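Local coordinates for cytochrome P450 monooxygenase (PDB 6KBH), which probably acts as a self-sufficient cytochrome P450 monooxygenase, carrying heme, FMN and a [2Fe-2S] cluster in a single chain, at residues A[576-582]-A[654-660]; A[604-608]-A[627-632]. All coordinates share one frame; numbering follows the deposited sequence.

Contact 1: A[576-582]-A[654-660]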
ATOM      1  N   ALA A 576     -36.147  10.405  14.663  1.00126.62           N
ATOM      2  CA  ALA A 576     -36.300  11.028  15.967  1.00125.12           C
ATOM      3  C   ALA A 576     -37.409  12.080  15.921  1.00131.41           C
ATOM      4  O   ALA A 576     -37.761  12.611  14.865  1.00127.83           O
ATOM      5  CB  ALA A 576     -34.979  11.652  16.419  1.00123.75           C
ATOM      6  N   LYS A 577     -37.964  12.372  17.095  1.00128.41           N
ATOM      7  CA  LYS A 577     -39.071  13.320  17.201  1.00126.04           C
ATOM      8  C   LYS A 577     -38.640  14.732  16.824  1.00126.70           C
ATOM      9  O   LYS A 577     -39.297  15.406  16.018  1.00125.64           O
ATOM     10  CB  LYS A 577     -39.619  13.249  18.626  1.00131.32           C
ATOM     11  CG  LYS A 577     -39.873  14.539  19.419  1.00132.11           C
ATOM     12  CD  LYS A 577     -40.917  15.458  18.792  1.00131.24           C
ATOM     13  CE  LYS A 577     -41.158  16.694  19.677  1.00125.38           C
ATOM     14  NZ  LYS A 577     -39.962  17.558  19.843  1.00131.67           N
ATOM     15  N   ARG A 578     -37.560  15.208  17.434  1.00127.84           N
ATOM     16  CA  ARG A 578     -37.107  16.581  17.290  1.00128.24           C
ATOM     17  C   ARG A 578     -35.591  16.579  17.372  1.00128.21           C
ATOM     18  O   ARG A 578     -34.973  15.654  17.909  1.00128.00           O
ATOM     19  CB  ARG A 578     -37.719  17.495  18.360  1.00125.53           C
ATOM     20  CG  ARG A 578     -37.207  18.940  18.412  1.00125.64           C
ATOM     21  CD  ARG A 578     -38.016  19.748  19.410  1.00129.62           C
ATOM     22  NE  ARG A 578     -37.787  19.347  20.796  1.00130.88           N
ATOM     23  CZ  ARG A 578     -37.367  20.162  21.761  1.00130.65           C
ATOM     24  NH1 ARG A 578     -37.132  21.441  21.510  1.00127.51           N
ATOM     25  NH2 ARG A 578     -37.195  19.698  22.991  1.00128.84           N
ATOM     26  N   TYR A 579     -34.997  17.606  16.790  1.00123.60           N
ATOM     27  CA  TYR A 579     -33.562  17.783  16.838  1.00122.65           C
ATOM     28  C   TYR A 579     -33.299  19.161  17.405  1.00122.79           C
ATOM     29  O   TYR A 579     -33.839  20.148  16.908  1.00123.70           O
ATOM     30  CB  TYR A 579     -32.969  17.626  15.440  1.00119.70           C
ATOM     31  CG  TYR A 579     -33.704  16.554  14.676  1.00128.88           C
ATOM     32  CD1 TYR A 579     -33.384  15.221  14.861  1.00122.06           C
ATOM     33  CD2 TYR A 579     -34.770  16.862  13.840  1.00128.71           C
ATOM     34  CE1 TYR A 579     -34.070  14.227  14.205  1.00120.64           C
ATOM     35  CE2 TYR A 579     -35.465  15.870  13.178  1.00119.64           C
ATOM     36  CZ  TYR A 579     -35.111  14.555  13.364  1.00125.35           C
ATOM     37  OH  TYR A 579     -35.811  13.576  12.698  1.00140.66           O
ATOM     38  N   VAL A 580     -32.504  19.240  18.456  1.00112.01           N
ATOM     39  CA  VAL A 580     -31.993  20.524  18.891  1.00118.11           C
ATOM     40  C   VAL A 580     -30.498  20.451  18.682  1.00115.56           C
ATOM     41  O   VAL A 580     -29.868  19.455  19.049  1.00117.19           O
ATOM     42  CB  VAL A 580     -32.390  20.878  20.334  1.00120.24           C
ATOM     43  CG1 VAL A 580     -33.909  20.794  20.460  1.00120.36           C
ATOM     44  CG2 VAL A 580     -31.596  20.090  21.404  1.00114.55           C
ATOM     45  N   PHE A 581     -29.949  21.440  17.988  1.00118.04           N
ATOM     46  CA  PHE A 581     -28.546  21.453  17.606  1.00112.99           C
ATOM     47  C   PHE A 581     -27.867  22.538  18.429  1.00114.00           C
ATOM     48  O   PHE A 581     -28.379  23.652  18.520  1.00111.26           O
ATOM     49  CB  PHE A 581     -28.389  21.747  16.112  1.00109.12           C
ATOM     50  CG  PHE A 581     -29.276  20.919  15.202  1.00110.49           C
ATOM     51  CD1 PHE A 581     -30.555  21.333  14.875  1.00113.91           C
ATOM     52  CD2 PHE A 581     -28.807  19.730  14.653  1.00108.80           C
ATOM     53  CE1 PHE A 581     -31.353  20.588  14.028  1.00117.79           C
ATOM     54  CE2 PHE A 581     -29.599  18.969  13.806  1.00103.95           C
ATOM     55  CZ  PHE A 581     -30.875  19.396  13.487  1.00110.70           C
ATOM     56  N   VAL A 582     -26.747  22.218  19.052  1.00111.59           N
ATOM     57  CA  VAL A 582     -25.924  23.221  19.709  1.00104.51           C
ATOM     58  C   VAL A 582     -24.585  23.228  18.991  1.00101.29           C
ATOM     59  O   VAL A 582     -24.090  22.176  18.579  1.00 99.62           O
ATOM     60  CB  VAL A 582     -25.775  22.989  21.222  1.00105.67           C
ATOM     61  CG1 VAL A 582     -25.094  21.694  21.495  1.00111.20           C
ATOM     62  CG2 VAL A 582     -25.049  24.165  21.870  1.00114.42           C
ATOM     63  N   GLY A 654     -38.842  12.132  23.047  1.00143.63           N
ATOM     64  CA  GLY A 654     -38.482  12.078  21.640  1.00138.57           C
ATOM     65  C   GLY A 654     -37.256  12.874  21.241  1.00136.35           C
ATOM     66  O   GLY A 654     -36.591  12.526  20.259  1.00133.08           O
ATOM     67  N   THR A 655     -36.935  13.938  21.978  1.00133.91           N
ATOM     68  CA  THR A 655     -35.886  14.860  21.553  1.00129.99           C
ATOM     69  C   THR A 655     -34.525  14.172  21.465  1.00129.28           C
ATOM     70  O   THR A 655     -34.128  13.412  22.355  1.00126.35           O
ATOM     71  CB  THR A 655     -35.790  16.050  22.513  1.00126.38           C
ATOM     72  OG1 THR A 655     -37.030  16.769  22.522  1.00131.32           O
ATOM     73  CG2 THR A 655     -34.669  16.992  22.091  1.00121.00           C
ATOM     74  N   GLN A 656     -33.820  14.441  20.364  1.00129.02           N
ATOM     75  CA  GLN A 656     -32.407  14.142  20.187  1.00125.56           C
ATOM     76  C   GLN A 656     -31.611  15.435  20.081  1.00120.01           C
ATOM     77  O   GLN A 656     -32.155  16.505  19.784  1.00121.66           O
ATOM     78  CB  GLN A 656     -32.161  13.286  18.935  1.00122.11           C
ATOM     79  CG  GLN A 656     -32.376  11.797  19.119  1.00121.75           C
ATOM     80  CD  GLN A 656     -31.931  11.006  17.905  1.00128.65           C
ATOM     81  OE1 GLN A 656     -31.564  11.580  16.879  1.00131.63           O
ATOM     82  NE2 GLN A 656     -31.960   9.683  18.014  1.00124.80           N
ATOM     83  N   VAL A 657     -30.305  15.328  20.343  1.00117.44           N
ATOM     84  CA  VAL A 657     -29.394  16.472  20.280  1.00114.49           C
ATOM     85  C   VAL A 657     -28.100  16.040  19.588  1.00114.55           C
ATOM     86  O   VAL A 657     -27.362  15.194  20.117  1.00117.89           O
ATOM     87  CB  VAL A 657     -29.058  17.030  21.684  1.00113.57           C
ATOM     88  CG1 VAL A 657     -28.232  18.326  21.561  1.00114.22           C
ATOM     89  CG2 VAL A 657     -30.273  17.206  22.602  1.00105.40           C
ATOM     90  N   TYR A 658     -27.809  16.628  18.431  1.00115.00           N
ATOM     91  CA  TYR A 658     -26.483  16.524  17.841  1.00111.76           C
ATOM     92  C   TYR A 658     -25.740  17.835  18.037  1.00108.15           C
ATOM     93  O   TYR A 658     -26.345  18.913  18.040  1.00109.94           O
ATOM     94  CB  TYR A 658     -26.523  16.167  16.354  1.00115.13           C
ATOM     95  CG  TYR A 658     -27.372  14.972  16.036  1.00114.94           C
ATOM     96  CD1 TYR A 658     -28.752  15.061  16.025  1.00112.11           C
ATOM     97  CD2 TYR A 658     -26.790  13.755  15.747  1.00117.94           C
ATOM     98  CE1 TYR A 658     -29.527  13.981  15.737  1.00117.78           C
ATOM     99  CE2 TYR A 658     -27.559  12.656  15.460  1.00120.73           C
ATOM    100  CZ  TYR A 658     -28.933  12.779  15.455  1.00121.96           C
ATOM    101  OH  TYR A 658     -29.733  11.700  15.167  1.00121.46           O
ATOM    102  N   SER A 659     -24.420  17.733  18.205  1.00110.53           N
ATOM    103  CA  SER A 659     -23.660  18.902  18.600  1.00105.80           C
ATOM    104  C   SER A 659     -22.204  18.763  18.202  1.00102.80           C
ATOM    105  O   SER A 659     -21.674  17.657  18.081  1.00103.21           O
ATOM    106  CB  SER A 659     -23.760  19.122  20.103  1.00113.81           C
ATOM    107  OG  SER A 659     -23.080  18.099  20.822  1.00123.85           O
ATOM    108  N   CYS A 660     -21.554  19.916  18.033  1.00103.08           N
ATOM    109  CA  CYS A 660     -20.214  19.939  17.470  1.00102.26           C
ATOM    110  C   CYS A 660     -19.529  21.272  17.737  1.00 98.73           C
ATOM    111  O   CYS A 660     -20.110  22.334  17.492  1.00102.67           O
ATOM    112  CB  CYS A 660     -20.283  19.650  15.971  1.00106.52           C
ATOM    113  SG  CYS A 660     -18.722  19.814  15.136  1.00103.53           S
TER
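The side chains of R578 and T655 lie side by side, pointing the same way, and the arginine grips the threonine hydroxyl side-on with two nitrogens: NE is 3.2 Å and NH2 3.0 Å from T655 OG1. The oxygen sits somewhat tilted from the guanidinium plane. The chain reaches it with CG anti to the backbone N (chi1 174°) and a later bend at chi3, which also brings one guanidinium face over V580 CG1. An alanine here would remove both N-H groups, and T655 OG1 would probably lose these two donors and V580 CG1 the guanidinium face packed against it. Y579 pairs with Q656 in parallel, and Q656 uses both its backbone N and its backbone O: N donates to R578 O at 3.0 Å, nearly straight at 170°, and O accepts from V580 N at 3.1 Å, in the carbonyl plane. Farther along, V582 N to Y658 O and C660 N to V582 O are weak bonds. Y658 OH is held mainly by the backbone N of D573, with a weak bond to Q656 OE1 besides, while its CE1 meets Y579 CD1 at 4.1 Å. On the other side of the sheet, V580 CG2 rests against V657 CG2. Such central parallel strands are consistent with a ferredoxin-reductase-like nucleotide-binding domain: Y579, F581 and Y658 face helix 588-601; strand 605-611 flanks 578-582, and strand 681-685 flanks 655-660.

Contact 2: A[604-608]-A[627-632]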
ATOM      1  N   ASP A 604     -39.546  19.382  13.205  1.00129.11           N
ATOM      2  CA  ASP A 604     -39.215  20.409  14.177  1.00130.79           C
ATOM      3  C   ASP A 604     -37.784  20.339  14.624  1.00126.14           C
ATOM      4  O   ASP A 604     -37.332  19.338  15.028  1.00128.07           O
ATOM      5  CB  ASP A 604     -40.257  20.344  15.331  1.00131.70           C
ATOM      6  CG  ASP A 604     -39.827  21.054  16.617  1.00132.40           C
ATOM      7  OD1 ASP A 604     -38.849  21.780  16.615  1.00135.87           O
ATOM      8  OD2 ASP A 604     -40.465  20.868  17.657  1.00137.83           O
ATOM      9  N   TYR A 605     -37.090  21.449  14.589  1.00122.31           N
ATOM     10  CA  TYR A 605     -35.705  21.472  15.028  1.00122.90           C
ATOM     11  C   TYR A 605     -35.395  22.826  15.654  1.00125.56           C
ATOM     12  O   TYR A 605     -36.054  23.830  15.372  1.00124.42           O
ATOM     13  CB  TYR A 605     -34.740  21.168  13.872  1.00123.30           C
ATOM     14  CG  TYR A 605     -34.779  22.174  12.744  1.00122.53           C
ATOM     15  CD1 TYR A 605     -35.781  22.127  11.787  1.00120.77           C
ATOM     16  CD2 TYR A 605     -33.807  23.159  12.629  1.00118.06           C
ATOM     17  CE1 TYR A 605     -35.824  23.035  10.751  1.00120.07           C
ATOM     18  CE2 TYR A 605     -33.840  24.076  11.593  1.00118.30           C
ATOM     19  CZ  TYR A 605     -34.852  24.007  10.658  1.00123.53           C
ATOM     20  OH  TYR A 605     -34.899  24.912   9.623  1.00124.70           O
ATOM     21  N   GLU A 606     -34.378  22.836  16.515  1.00125.92           N
ATOM     22  CA  GLU A 606     -33.968  24.036  17.234  1.00123.58           C
ATOM     23  C   GLU A 606     -32.448  24.094  17.236  1.00122.87           C
ATOM     24  O   GLU A 606     -31.798  23.147  17.681  1.00123.57           O
ATOM     25  CB  GLU A 606     -34.509  24.021  18.670  1.00116.08           C
ATOM     26  CG  GLU A 606     -34.722  25.398  19.269  1.00128.48           C
ATOM     27  CD  GLU A 606     -35.390  25.349  20.631  1.00132.25           C
ATOM     28  OE1 GLU A 606     -35.209  24.340  21.347  1.00132.45           O
ATOM     29  OE2 GLU A 606     -36.093  26.320  20.985  1.00126.36           O
ATOM     30  N   ILE A 607     -31.869  25.187  16.747  1.00120.55           N
ATOM     31  CA  ILE A 607     -30.420  25.265  16.593  1.00117.93           C
ATOM     32  C   ILE A 607     -29.885  26.432  17.414  1.00116.95           C
ATOM     33  O   ILE A 607     -30.434  27.540  17.373  1.00117.29           O
ATOM     34  CB  ILE A 607     -30.002  25.365  15.113  1.00115.69           C
ATOM     35  CG1 ILE A 607     -30.185  26.755  14.535  1.00117.47           C
ATOM     36  CG2 ILE A 607     -30.869  24.494  14.268  1.00119.38           C
ATOM     37  CD1 ILE A 607     -29.741  26.784  13.099  1.00119.09           C
ATOM     38  N   HIS A 608     -28.832  26.162  18.182  1.00110.64           N
ATOM     39  CA  HIS A 608     -28.254  27.104  19.127  1.00109.01           C
ATOM     40  C   HIS A 608     -26.774  27.230  18.778  1.00105.03           C
ATOM     41  O   HIS A 608     -26.039  26.238  18.825  1.00 98.67           O
ATOM     42  CB  HIS A 608     -28.452  26.618  20.573  1.00113.88           C
ATOM     43  CG  HIS A 608     -29.867  26.667  21.049  1.00117.53           C
ATOM     44  ND1 HIS A 608     -30.378  27.732  21.760  1.00125.19           N
ATOM     45  CD2 HIS A 608     -30.875  25.771  20.943  1.00119.39           C
ATOM     46  CE1 HIS A 608     -31.644  27.504  22.060  1.00119.07           C
ATOM     47  NE2 HIS A 608     -31.972  26.320  21.574  1.00115.70           N
ATOM     48  N   HIS A 627     -33.699  28.987   8.372  1.00117.81           N
ATOM     49  CA  HIS A 627     -33.712  28.618   9.785  1.00125.19           C
ATOM     50  C   HIS A 627     -33.715  29.840  10.698  1.00129.61           C
ATOM     51  O   HIS A 627     -33.483  29.703  11.906  1.00126.83           O
ATOM     52  CB  HIS A 627     -32.530  27.710  10.158  1.00119.77           C
ATOM     53  CG  HIS A 627     -32.167  26.718   9.094  1.00120.51           C
ATOM     54  ND1 HIS A 627     -33.010  25.699   8.707  1.00123.67           N
ATOM     55  CD2 HIS A 627     -31.055  26.595   8.330  1.00117.08           C
ATOM     56  CE1 HIS A 627     -32.432  24.988   7.755  1.00114.18           C
ATOM     57  NE2 HIS A 627     -31.246  25.511   7.507  1.00111.83           N
ATOM     58  N   GLY A 628     -33.966  31.035  10.152  1.00128.76           N
ATOM     59  CA  GLY A 628     -33.929  32.241  10.966  1.00125.96           C
ATOM     60  C   GLY A 628     -35.024  32.275  12.013  1.00132.35           C
ATOM     61  O   GLY A 628     -34.803  32.718  13.144  1.00128.49           O
ATOM     62  N   GLU A 629     -36.225  31.822  11.646  1.00134.37           N
ATOM     63  CA  GLU A 629     -37.281  31.618  12.629  1.00129.03           C
ATOM     64  C   GLU A 629     -36.839  30.663  13.733  1.00129.62           C
ATOM     65  O   GLU A 629     -37.369  30.717  14.849  1.00132.64           O
ATOM     66  CB  GLU A 629     -38.537  31.086  11.932  1.00132.97           C
ATOM     67  CG  GLU A 629     -38.247  30.031  10.866  1.00137.53           C
ATOM     68  CD  GLU A 629     -38.091  30.627   9.479  1.00137.24           C
ATOM     69  OE1 GLU A 629     -38.079  31.871   9.364  1.00147.45           O
ATOM     70  OE2 GLU A 629     -37.964  29.856   8.504  1.00136.73           O
ATOM     71  N   SER A 630     -35.860  29.798  13.447  1.00130.45           N
ATOM     72  CA  SER A 630     -35.484  28.705  14.338  1.00124.38           C
ATOM     73  C   SER A 630     -34.111  28.846  14.986  1.00125.52           C
ATOM     74  O   SER A 630     -33.784  28.040  15.861  1.00123.60           O
ATOM     75  CB  SER A 630     -35.527  27.371  13.581  1.00123.72           C
ATOM     76  OG  SER A 630     -36.794  27.128  12.998  1.00120.69           O
ATOM     77  N   VAL A 631     -33.293  29.821  14.593  1.00126.92           N
ATOM     78  CA  VAL A 631     -31.949  29.970  15.147  1.00123.08           C
ATOM     79  C   VAL A 631     -31.983  30.940  16.317  1.00121.36           C
ATOM     80  O   VAL A 631     -32.751  31.911  16.341  1.00124.46           O
ATOM     81  CB  VAL A 631     -30.957  30.453  14.053  1.00124.12           C
ATOM     82  CG1 VAL A 631     -31.443  31.756  13.402  1.00123.23           C
ATOM     83  CG2 VAL A 631     -29.539  30.610  14.603  1.00118.70           C
ATOM     84  N   ARG A 632     -31.150  30.670  17.313  1.00118.49           N
ATOM     85  CA  ARG A 632     -30.774  31.709  18.254  1.00116.39           C
ATOM     86  C   ARG A 632     -29.257  31.709  18.366  1.00117.04           C
ATOM     87  O   ARG A 632     -28.618  30.650  18.425  1.00113.14           O
ATOM     88  CB  ARG A 632     -31.455  31.551  19.590  1.00126.42           C
ATOM     89  CG  ARG A 632     -32.892  32.068  19.631  1.00128.73           C
ATOM     90  CD  ARG A 632     -33.758  31.123  20.418  1.00126.93           C
ATOM     91  NE  ARG A 632     -33.474  29.735  20.064  1.00130.04           N
ATOM     92  CZ  ARG A 632     -33.682  29.164  18.879  1.00131.04           C
ATOM     93  NH1 ARG A 632     -34.290  29.805  17.883  1.00130.45           N
ATOM     94  NH2 ARG A 632     -33.337  27.897  18.721  1.00128.20           N
TER
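I607 and V631 pair in parallel register, with CA atoms 5.2 Å apart, where strands 605-611 and 631-635 meet. With helix 620-625 between them they form a beta-alpha-beta unit of the parallel sheet, consistent with the ferredoxin-reductase-like nucleotide-binding fold suggested by the family. The backbone link is R632 N to I607 O, 3.2 Å and close to linear at 165°. Before strand 631-635 begins, residues 627-630 turn, S630 N donating to H627 O.

Apolar contact comes from I607, whose CG1 reaches V631 CB at 3.8 Å. L623 touches both side chains and so brings helix 620-625 against this pair.

The aromatic contact joins Y605 and H627. Their ring centroids are 5.2 Å apart and the planes stand at 78°, yet the approach is oblique. The modelled separation of the tyrosine hydroxyl from H627 ND1 is too short to be trusted, so the polar detail there is doubtful. At its other nitrogen the imidazole is hydrogen-bonded, NE2 to D596 OD1, and both side chains also touch K599 of helix 588-601.

Charge and polarity gather at R632. Its chain bends at chi2 and chi3 and folds back, so that NH2 donates to S630 O at 2.9 Å from above the carbonyl plane, with a weak second bond from NH1. E606 OE2 lies over one guanidinium face, 3.9 Å from R632 NH2; this salt bridge is long and works through charge alone, since no N-H points at the oxygen. The guanidinium is turned 81° from the imidazole of H608, and R632 NH2 sits over one face of that ring, displaced toward its rim, 3.5 Å from H608 NE2.

Overall arrangement
Contacts 1 and 2 belong to one five-stranded parallel sheet, in the order 631-635, 605-611, 578-584, 655-661, 681-685, and their centres are 11 Å apart. Along the chain contact 2 is nested inside the loop that contact 1 closes. The seam between them runs through F581: its N lies 2.5 Å from E606 O and its O 2.6 Å from H608 N, both probable hydrogen bonds, and its CD1 packs on I607 CG2. The two differ in their relation to the flavin. In contact 1 the C660 side chain comes within about 7 Å of FMN, beside the FMN-binding residues E684 and F686, whereas contact 2, at the sheet's outer edge, lies away from the heme, FMN and iron-sulfur sites.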